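Local coordinates for protein adenylosuccinate lyase (Francisella tularensis subsp. tularensis SCHU S4, PDB 4EEI) that probably cleaves adenylosuccinate to AMP and fumarate, and splits fumarate from the SAICAR intermediate in the same manner, serving two steps of purine biosynthesis, at residues S100-S103 with L104-R107; M280-M283 with L284-H287; V288-A291 with L292-V296; S307-R310 with F311-D315. All blocks are in the same frame, centred on the assembly; numbering follows the deposited sequence.

Contact 1: residues S100-S103 with L104-R107; sequences SALS and LQIR
L102 and I106 meet one turn apart, their side chains set at a slant to each other, with I106 CD1 lying 4.0 Å from L102 CG. L102 carries CG anti to its own N (chi1 176°), beside the carbonyl carbon, which swings the branch point forward to where the I106 methyl ends. I106 CG1 sits 3.3 Å from L102 O, the same oxygen that takes the I106 N-H at 2.9 Å. Q105 comes in differently: it crosses L102 at about a right angle, and its OE1 rests 3.9 Å from L102 CD1, while NE2 is engaged by the carbonyl of I13. This lies within the long helix 94-131 of a mainly helical lyase, where the regular i to i+4 pattern continues with Q105 N to A101 O and R107 N to S103 O (2.9 Å). W14 of helix 8-14 and I219 of helix 217-244 both pack against the L102 and I106 pair. On another side, L104 CG comes within 3.5 Å of S100 O, and K22 and E25 of helix 16-33 touch the leucine. The R107 chain bends at chi2 and chi3, bringing its guanidinium back so that L104 CA lies above one face, offset toward the rim.

Contact 2: residues M280-M283 with L284-H287; sequences MARM and LRSH
H287 lays one face of its imidazole under M283 O, which stands 3.5 Å above the ring plane, over its centre. This is the close-packed end of the contact. S286 reaches the same oxygen from another direction: its chi1 of 75° places OG between the backbone N and the carbonyl carbon, and OG is turned onto M283 O, probably as a hydrogen bond, though the modelled distance is doubtfully short. S286 N goes mainly to R282 O at 3.1 Å and only weakly to M283 O. Earlier in helix 272-293 the bonds are regular, with L284 N to M280 O at 3.1 Å and R285 N to A281 O at 3.0 Å.

The looser part is the pair of arginines, although it too is buried, at a subunit interface and away from solvent. R282 and R285 run side by side, pointing the same way, with their guanidinium planes 65° apart. The nearest touch is R285 NH2 against the aliphatic R282 CG at 3.6 Å, while R282 NE stays 4.8 Å from that nitrogen. R285 NH2 bridges to E234 and to E293 of the second subunit, and R282 NH1 bonds to N294 OD1 of that subunit. The like charges are probably tolerated because E234 and, from the second subunit, E293 offset that of R285, while the N294 amide of that subunit gives R282 an acceptor.

Contact 3: residues V288-A291 with L292-V296; sequences VSIA and LENCV
V288 and L292 lie side by side near the C-terminal end of helix 272-293, where a type I beta turn runs from E293 to V296. The backbone bonds come first: L292 N to V288 O at 3.0 Å, E293 N to S289 O at 2.9 Å and N294 N to I290 O at 2.9 Å. Beyond them C295 N turns to L292 O, and V296 N to E293 O closes the turn.

Among apolar contacts, V288 CG1 meets L292 CD1 at 4.0 Å, both side chains pointing the same way; V288 CG1 stands anti to its N (chi1 176°), on the side from which the leucine approaches. L292 also packs on L228 of the third subunit, and A291 on A220 and I223 of helix 217-244.

The polar tips of E293 and N294 point to the second subunit. E293 keeps its chain extended, CG resting 3.2 Å from S289 O. N294 brings its amide carbon CG to 3.3 Å from I290 O. The other end of that amide, ND2, lies 3.9 Å from the I290 CG2 methyl one turn back and also leans on Y312 of helix 304-333.

Contact 4: residues S307-R310 with F311-D315; sequences SAER and FYLPD. With AMP (adenosine monophosphate), chain O; EDO (1,2-ethanediol), chain Q.
E309 runs along the same flank of helix 304-333 as Y312 and L313, and all three side chains point the same way. Its CB meets L313 CD1 at 3.9 Å. CG, placed anti to the carbonyl carbon by a chi1 of -73°, lies 3.8 Å from Y312 CE2. The chain stays extended to CD, and the carboxylate plane ends up 52° from the tyrosine ring. At the tip, OE1 is bonded by H305 ND1 and lies against O1 of a 1,2-ethanediol, probably from crystallisation, at a modelled distance too short to trust. OE2 is salt-bridged to R216 and accepts from water 1 at 2.7 Å, which lies in the plane of the Y312 ring at its edge and also bonds to Y312 OH. Several partners therefore fix the rotation of the carboxylate.

Backbone bonds Y312 N to A308 O (3.0 Å) and L313 N to E309 O hold the turn; P314, without an N-H, breaks the series and kinks the helix. F311 sets CD2 3.3 Å from S307 O.

R310 stretches out from CG to NE toward the nucleotide, where NE at 2.9 Å and NH2 at 3.1 Å both grip AMP O3P at the guanidinium edge, while D68 holds NH2. With S306, and Y5 and R4 of the second subunit also bonded to AMP, this is the AMP site of adenylosuccinate lyase, built between subunits as active sites of the fumarase/aspartase superfamily are.

Contact 1 comes first in the chain, on helix 94-131; contacts 2 and 3 follow directly upon each other along helix 272-293, their centres 14 Å apart, and contact 4 lies on the next helix, 304-333. Contacts 3 and 4 are closest, at 12 Å between centres, and contact 4 touches all the others: Y312 meets H287 of contact 2 and I290, A291 and N294 of contact 3, while L313 and E309 reach L102 of contact 1. Through contact 4, helix 304-333 touches both helix 94-131 and helix 272-293. Contacts 2, 3 and 4 all face the second subunit, so contact 4, which also holds AMP-pocket residues, ties helix packing and subunit interface to that site.

Contact 1: residues S100-S103 with L104-R107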
loop_
_atom_site.group_PDB
_atom_site.type_symbol
_atom_site.label_atom_id
_atom_site.label_comp_id
_atom_site.label_asym_id
_atom_site.label_seq_id
_atom_site.Cartn_x
_atom_site.Cartn_y
_atom_site.Cartn_z
ATOM N N SER B 100 20.373 15.018 11.606
ATOM C CA SER B 100 21.163 15.929 10.792
ATOM C C SER B 100 22.163 15.150 9.941
ATOM O O SER B 100 22.384 15.466 8.772
ATOM C CB SER B 100 21.858 16.974 11.667
ATOM O OG SER B 100 20.897 17.817 12.286
ATOM N N ALA B 101 22.752 14.105 10.514
ATOM C CA ALA B 101 23.695 13.294 9.762
ATOM C C ALA B 101 22.950 12.490 8.702
ATOM O O ALA B 101 23.470 12.257 7.612
ATOM C CB ALA B 101 24.490 12.383 10.690
ATOM N N LEU B 102 21.730 12.070 9.018
ATOM C CA LEU B 102 20.923 11.320 8.052
ATOM C C LEU B 102 20.635 12.187 6.833
ATOM O O LEU B 102 20.624 11.699 5.710
ATOM C CB LEU B 102 19.614 10.868 8.701
ATOM C CG LEU B 102 18.604 10.143 7.822
ATOM C CD1 LEU B 102 19.237 8.901 7.221
ATOM C CD2 LEU B 102 17.394 9.759 8.656
ATOM N N SER B 103 20.417 13.482 7.055
ATOM C CA SER B 103 20.196 14.397 5.934
ATOM C C SER B 103 21.401 14.448 5.022
ATOM O O SER B 103 21.253 14.593 3.809
ATOM C CB SER B 103 19.867 15.805 6.420
ATOM O OG SER B 103 18.596 15.824 7.035
ATOM N N LEU B 104 22.595 14.354 5.605
ATOM C CA LEU B 104 23.817 14.367 4.807
ATOM C C LEU B 104 23.924 13.094 3.958
ATOM O O LEU B 104 24.332 13.150 2.795
ATOM C CB LEU B 104 25.056 14.536 5.691
ATOM C CG LEU B 104 25.112 15.720 6.663
ATOM C CD1 LEU B 104 26.452 15.770 7.372
ATOM C CD2 LEU B 104 24.850 17.036 5.947
ATOM N N GLN B 105 23.557 11.950 4.531
ATOM C CA GLN B 105 23.535 10.704 3.763
ATOM C C GLN B 105 22.506 10.764 2.641
ATOM O O GLN B 105 22.776 10.326 1.521
ATOM C CB GLN B 105 23.226 9.511 4.673
ATOM C CG GLN B 105 24.354 9.141 5.616
ATOM C CD GLN B 105 23.932 8.081 6.602
ATOM O OE1 GLN B 105 23.117 8.338 7.491
ATOM N NE2 GLN B 105 24.455 6.867 6.432
ATOM N N ILE B 106 21.324 11.292 2.939
ATOM C CA ILE B 106 20.285 11.403 1.918
ATOM C C ILE B 106 20.734 12.361 0.804
ATOM O O ILE B 106 20.524 12.108 -0.378
ATOM C CB ILE B 106 18.942 11.863 2.520
ATOM C CG1 ILE B 106 18.385 10.791 3.465
ATOM C CG2 ILE B 106 17.939 12.141 1.416
ATOM C CD1 ILE B 106 17.141 11.255 4.271
ATOM N N ARG B 107 21.370 13.459 1.190
ATOM C CA ARG B 107 21.866 14.429 0.223
ATOM C C ARG B 107 22.857 13.800 -0.746
ATOM O O ARG B 107 22.779 13.996 -1.971
ATOM C CB ARG B 107 22.515 15.595 0.982
ATOM C CG ARG B 107 23.259 16.592 0.135
ATOM C CD ARG B 107 24.727 16.515 0.487
ATOM N NE ARG B 107 25.139 17.495 1.474
ATOM C CZ ARG B 107 26.153 17.329 2.322
ATOM N NH1 ARG B 107 26.850 16.202 2.338
ATOM N NH2 ARG B 107 26.450 18.289 3.176
#

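Contact 2: residues M280-M283 with L284-H287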
loop_
_atom_site.group_PDB
_atom_site.type_symbol
_atom_site.label_atom_id
_atom_site.label_comp_id
_atom_site.label_asym_id
_atom_site.label_seq_id
_atom_site.Cartn_x
_atom_site.Cartn_y
_atom_site.Cartn_z
ATOM N N MET B 280 11.932 -4.255 -9.611
ATOM C CA MET B 280 12.522 -3.151 -8.862
ATOM C C MET B 280 11.485 -2.085 -8.579
ATOM O O MET B 280 11.445 -1.519 -7.483
ATOM C CB MET B 280 13.695 -2.553 -9.637
ATOM C CG MET B 280 14.819 -3.540 -9.883
ATOM S SD MET B 280 15.611 -4.070 -8.346
ATOM C CE MET B 280 16.733 -5.312 -8.997
ATOM N N ALA B 281 10.631 -1.816 -9.559
ATOM C CA ALA B 281 9.579 -0.818 -9.387
ATOM C C ALA B 281 8.612 -1.205 -8.272
ATOM O O ALA B 281 8.178 -0.342 -7.502
ATOM C CB ALA B 281 8.825 -0.604 -10.692
ATOM N N ARG B 282 8.255 -2.487 -8.196
ATOM C CA ARG B 282 7.349 -2.948 -7.141
ATOM C C ARG B 282 7.944 -2.703 -5.757
ATOM O O ARG B 282 7.228 -2.357 -4.815
ATOM C CB ARG B 282 7.007 -4.433 -7.316
ATOM C CG ARG B 282 6.170 -4.732 -8.544
ATOM C CD ARG B 282 5.842 -6.207 -8.703
ATOM N NE ARG B 282 5.247 -6.410 -10.022
ATOM C CZ ARG B 282 5.398 -7.492 -10.774
ATOM N NH1 ARG B 282 6.108 -8.533 -10.336
ATOM N NH2 ARG B 282 4.826 -7.529 -11.970
ATOM N N MET B 283 9.255 -2.915 -5.652
ATOM C CA MET B 283 9.967 -2.697 -4.398
ATOM C C MET B 283 9.919 -1.229 -3.975
ATOM O O MET B 283 9.603 -0.920 -2.829
ATOM C CB MET B 283 11.428 -3.144 -4.518
ATOM C CG MET B 283 11.632 -4.642 -4.691
ATOM S SD MET B 283 10.995 -5.618 -3.308
ATOM C CE MET B 283 11.661 -4.706 -1.902
ATOM N N LEU B 284 10.236 -0.332 -4.907
ATOM C CA LEU B 284 10.257 1.110 -4.650
ATOM C C LEU B 284 8.881 1.596 -4.249
ATOM O O LEU B 284 8.730 2.430 -3.346
ATOM C CB LEU B 284 10.742 1.868 -5.892
ATOM C CG LEU B 284 12.213 1.662 -6.254
ATOM C CD1 LEU B 284 12.497 2.224 -7.651
ATOM C CD2 LEU B 284 13.096 2.368 -5.221
ATOM N N ARG B 285 7.862 1.060 -4.910
ATOM C CA ARG B 285 6.496 1.451 -4.620
ATOM C C ARG B 285 6.094 1.004 -3.214
ATOM O O ARG B 285 5.326 1.686 -2.536
ATOM C CB ARG B 285 5.556 0.870 -5.685
ATOM C CG ARG B 285 4.085 1.139 -5.447
ATOM C CD ARG B 285 3.261 0.951 -6.730
ATOM N NE ARG B 285 3.404 -0.376 -7.332
ATOM C CZ ARG B 285 4.063 -0.612 -8.467
ATOM N NH1 ARG B 285 4.647 0.390 -9.112
ATOM N NH2 ARG B 285 4.142 -1.845 -8.961
ATOM N N SER B 286 6.635 -0.127 -2.767
ATOM C CA SER B 286 6.282 -0.658 -1.441
ATOM C C SER B 286 6.764 0.241 -0.296
ATOM O O SER B 286 6.218 0.209 0.811
ATOM C CB SER B 286 6.849 -2.080 -1.270
ATOM O OG SER B 286 8.247 -2.048 -1.039
ATOM N N HIS B 287 7.788 1.048 -0.559
ATOM C CA HIS B 287 8.374 1.887 0.488
ATOM C C HIS B 287 7.549 3.120 0.807
ATOM O O HIS B 287 7.723 3.720 1.873
ATOM C CB HIS B 287 9.775 2.344 0.076
ATOM C CG HIS B 287 10.761 1.233 -0.073
ATOM N ND1 HIS B 287 11.892 1.351 -0.848
ATOM C CD2 HIS B 287 10.802 -0.019 0.462
ATOM C CE1 HIS B 287 12.587 0.226 -0.793
ATOM N NE2 HIS B 287 11.946 -0.616 0.002
#

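Contact 3: residues V288-A291 with L292-V296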
loop_
_atom_site.group_PDB
_atom_site.type_symbol
_atom_site.label_atom_id
_atom_site.label_comp_id
_atom_site.label_asym_id
_atom_site.label_seq_id
_atom_site.Cartn_x
_atom_site.Cartn_y
_atom_site.Cartn_z
ATOM N N VAL B 288 6.696 3.532 -0.130
ATOM C CA VAL B 288 5.900 4.737 0.057
ATOM C C VAL B 288 5.043 4.656 1.321
ATOM O O VAL B 288 5.023 5.587 2.119
ATOM C CB VAL B 288 5.023 5.055 -1.177
ATOM C CG1 VAL B 288 4.154 6.247 -0.901
ATOM C CG2 VAL B 288 5.910 5.325 -2.404
ATOM N N SER B 289 4.347 3.543 1.517
ATOM C CA SER B 289 3.501 3.398 2.701
ATOM C C SER B 289 4.320 3.417 3.994
ATOM O O SER B 289 3.880 3.964 5.001
ATOM C CB SER B 289 2.688 2.109 2.623
ATOM O OG SER B 289 3.546 0.988 2.648
ATOM N N ILE B 290 5.505 2.816 3.971
ATOM C CA ILE B 290 6.374 2.841 5.148
ATOM C C ILE B 290 6.700 4.288 5.520
ATOM O O ILE B 290 6.586 4.688 6.686
ATOM C CB ILE B 290 7.704 2.079 4.921
ATOM C CG1 ILE B 290 7.439 0.646 4.463
ATOM C CG2 ILE B 290 8.508 2.051 6.196
ATOM C CD1 ILE B 290 8.719 -0.106 3.992
ATOM N N ALA B 291 7.079 5.076 4.519
ATOM C CA ALA B 291 7.467 6.462 4.747
ATOM C C ALA B 291 6.305 7.258 5.300
ATOM O O ALA B 291 6.488 8.079 6.202
ATOM C CB ALA B 291 7.964 7.092 3.471
ATOM N N LEU B 292 5.108 7.028 4.756
ATOM C CA LEU B 292 3.922 7.777 5.195
ATOM C C LEU B 292 3.562 7.424 6.635
ATOM O O LEU B 292 3.225 8.305 7.447
ATOM C CB LEU B 292 2.730 7.487 4.274
ATOM C CG LEU B 292 2.850 8.025 2.845
ATOM C CD1 LEU B 292 1.666 7.556 2.005
ATOM C CD2 LEU B 292 2.899 9.554 2.876
ATOM N N GLU B 293 3.619 6.131 6.954
ATOM C CA GLU B 293 3.335 5.686 8.327
ATOM C C GLU B 293 4.379 6.186 9.330
ATOM O O GLU B 293 4.042 6.502 10.475
ATOM C CB GLU B 293 3.205 4.159 8.386
ATOM C CG GLU B 293 1.989 3.637 7.614
ATOM C CD GLU B 293 1.878 2.116 7.581
ATOM O OE1 GLU B 293 2.276 1.452 8.560
ATOM O OE2 GLU B 293 1.369 1.587 6.569
ATOM N N ASN B 294 5.639 6.251 8.911
ATOM C CA ASN B 294 6.710 6.775 9.767
ATOM C C ASN B 294 6.521 8.231 10.184
ATOM O O ASN B 294 7.201 8.705 11.101
ATOM C CB ASN B 294 8.078 6.626 9.093
ATOM C CG ASN B 294 8.656 5.227 9.226
ATOM O OD1 ASN B 294 8.163 4.402 10.000
ATOM N ND2 ASN B 294 9.731 4.962 8.483
ATOM N N CYS B 295 5.629 8.949 9.501
ATOM C CA CYS B 295 5.343 10.340 9.858
ATOM C C CYS B 295 4.611 10.460 11.186
ATOM O O CYS B 295 4.776 11.449 11.912
ATOM C CB CYS B 295 4.474 11.008 8.791
ATOM S SG CYS B 295 5.312 11.306 7.232
ATOM N N VAL B 296 3.774 9.474 11.493
ATOM C CA VAL B 296 2.865 9.590 12.641
ATOM C C VAL B 296 3.562 9.222 13.950
ATOM O O VAL B 296 3.269 8.184 14.561
ATOM C CB VAL B 296 1.594 8.740 12.421
ATOM C CG1 VAL B 296 0.522 9.093 13.453
ATOM C CG2 VAL B 296 1.069 8.982 11.009
#

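Contact 4: residues S307-R310 with F311-D315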
loop_
_atom_site.group_PDB
_atom_site.type_symbol
_atom_site.label_atom_id
_atom_site.label_comp_id
_atom_site.label_asym_id
_atom_site.label_seq_id
_atom_site.Cartn_x
_atom_site.Cartn_y
_atom_site.Cartn_z
ATOM N N SER B 307 14.102 1.706 13.140
ATOM C CA SER B 307 14.352 0.363 12.591
ATOM C C SER B 307 13.873 0.276 11.145
ATOM O O SER B 307 14.559 -0.273 10.280
ATOM C CB SER B 307 13.640 -0.697 13.422
ATOM O OG SER B 307 12.259 -0.397 13.527
ATOM N N ALA B 308 12.697 0.819 10.879
ATOM C CA ALA B 308 12.168 0.812 9.509
ATOM C C ALA B 308 13.109 1.513 8.540
ATOM O O ALA B 308 13.429 0.978 7.475
ATOM C CB ALA B 308 10.790 1.438 9.464
ATOM N N GLU B 309 13.558 2.709 8.908
ATOM C CA GLU B 309 14.464 3.471 8.051
ATOM C C GLU B 309 15.784 2.750 7.801
ATOM O O GLU B 309 16.358 2.860 6.713
ATOM C CB GLU B 309 14.683 4.887 8.626
ATOM C CG GLU B 309 13.445 5.768 8.446
ATOM C CD GLU B 309 13.457 7.061 9.261
ATOM O OE1 GLU B 309 14.323 7.225 10.149
ATOM O OE2 GLU B 309 12.575 7.917 9.014
ATOM N N ARG B 310 16.274 2.006 8.792
ATOM C CA ARG B 310 17.532 1.272 8.617
ATOM C C ARG B 310 17.437 0.223 7.519
ATOM O O ARG B 310 18.432 -0.110 6.894
ATOM C CB ARG B 310 17.938 0.573 9.920
ATOM C CG ARG B 310 18.322 1.496 11.081
ATOM C CD ARG B 310 18.765 0.640 12.269
ATOM N NE ARG B 310 18.820 1.387 13.521
ATOM C CZ ARG B 310 19.903 1.997 13.993
ATOM N NH1 ARG B 310 21.046 1.959 13.320
ATOM N NH2 ARG B 310 19.841 2.645 15.150
ATOM N N PHE B 311 16.241 -0.314 7.298
ATOM C CA PHE B 311 16.025 -1.271 6.212
ATOM C C PHE B 311 15.745 -0.570 4.891
ATOM O O PHE B 311 16.434 -0.796 3.901
ATOM C CB PHE B 311 14.815 -2.164 6.503
ATOM C CG PHE B 311 15.098 -3.307 7.443
ATOM C CD1 PHE B 311 15.649 -4.488 6.974
ATOM C CD2 PHE B 311 14.770 -3.210 8.785
ATOM C CE1 PHE B 311 15.885 -5.546 7.845
ATOM C CE2 PHE B 311 14.990 -4.265 9.652
ATOM C CZ PHE B 311 15.553 -5.425 9.187
ATOM N N TYR B 312 14.712 0.264 4.863
ATOM C CA TYR B 312 14.191 0.710 3.570
ATOM C C TYR B 312 14.954 1.858 2.905
ATOM O O TYR B 312 14.945 1.961 1.683
ATOM C CB TYR B 312 12.678 0.988 3.632
ATOM C CG TYR B 312 12.301 2.428 3.890
ATOM C CD1 TYR B 312 12.171 3.332 2.842
ATOM C CD2 TYR B 312 12.047 2.878 5.178
ATOM C CE1 TYR B 312 11.810 4.649 3.075
ATOM C CE2 TYR B 312 11.689 4.199 5.421
ATOM C CZ TYR B 312 11.579 5.073 4.367
ATOM O OH TYR B 312 11.226 6.385 4.597
ATOM N N LEU B 313 15.592 2.730 3.681
ATOM C CA LEU B 313 16.306 3.849 3.057
ATOM C C LEU B 313 17.527 3.409 2.235
ATOM O O LEU B 313 17.661 3.820 1.084
ATOM C CB LEU B 313 16.688 4.934 4.071
ATOM C CG LEU B 313 15.541 5.830 4.542
ATOM C CD1 LEU B 313 16.054 6.865 5.554
ATOM C CD2 LEU B 313 14.867 6.520 3.363
ATOM N N PRO B 314 18.421 2.574 2.805
ATOM C CA PRO B 314 19.515 2.124 1.937
ATOM C C PRO B 314 19.006 1.291 0.761
ATOM O O PRO B 314 19.614 1.317 -0.322
ATOM C CB PRO B 314 20.369 1.258 2.874
ATOM C CG PRO B 314 20.096 1.807 4.249
ATOM C CD PRO B 314 18.619 2.136 4.202
ATOM N N ASP B 315 17.918 0.550 0.957
ATOM C CA ASP B 315 17.385 -0.249 -0.148
ATOM C C ASP B 315 16.751 0.640 -1.199
ATOM O O ASP B 315 16.876 0.385 -2.384
ATOM C CB ASP B 315 16.348 -1.259 0.328
ATOM C CG ASP B 315 16.965 -2.422 1.071
ATOM O OD1 ASP B 315 18.208 -2.546 1.065
ATOM O OD2 ASP B 315 16.201 -3.218 1.656
HETATM P P AMP O . 16.628 0.666 16.838
HETATM O O1P AMP O . 17.203 -0.704 16.588
HETATM O O2P AMP O . 15.196 0.665 17.304
HETATM O O3P AMP O . 16.930 1.672 15.756
HETATM O "O5'" AMP O . 17.453 1.210 18.109
HETATM C "C5'" AMP O . 17.355 2.576 18.510
HETATM C "C4'" AMP O . 18.552 2.937 19.381
HETATM O "O4'" AMP O . 18.467 4.304 19.793
HETATM C "C3'" AMP O . 18.591 2.092 20.644
HETATM O "O3'" AMP O . 19.916 1.595 20.827
HETATM C "C2'" AMP O . 18.249 3.044 21.768
HETATM O "O2'" AMP O . 19.004 2.745 22.943
HETATM C "C1'" AMP O . 18.627 4.403 21.209
HETATM N N9 AMP O . 17.764 5.469 21.771
HETATM C C8 AMP O . 16.959 5.350 22.841
HETATM N N7 AMP O . 16.312 6.513 23.095
HETATM C C5 AMP O . 16.709 7.405 22.170
HETATM C C6 AMP O . 16.414 8.822 21.859
HETATM N N6 AMP O . 15.543 9.534 22.610
HETATM N N1 AMP O . 17.046 9.375 20.802
HETATM C C2 AMP O . 17.915 8.676 20.048
HETATM N N3 AMP O . 18.228 7.388 20.272
HETATM C C4 AMP O . 17.668 6.710 21.301
HETATM C C1 EDO Q . 17.889 6.961 11.514
HETATM O O1 EDO Q . 16.463 7.022 11.490
HETATM C C2 EDO Q . 18.342 5.687 10.813
HETATM O O2 EDO Q . 17.482 4.624 11.228
HETATM O O HOH W 1 10.792 7.226 7.080
#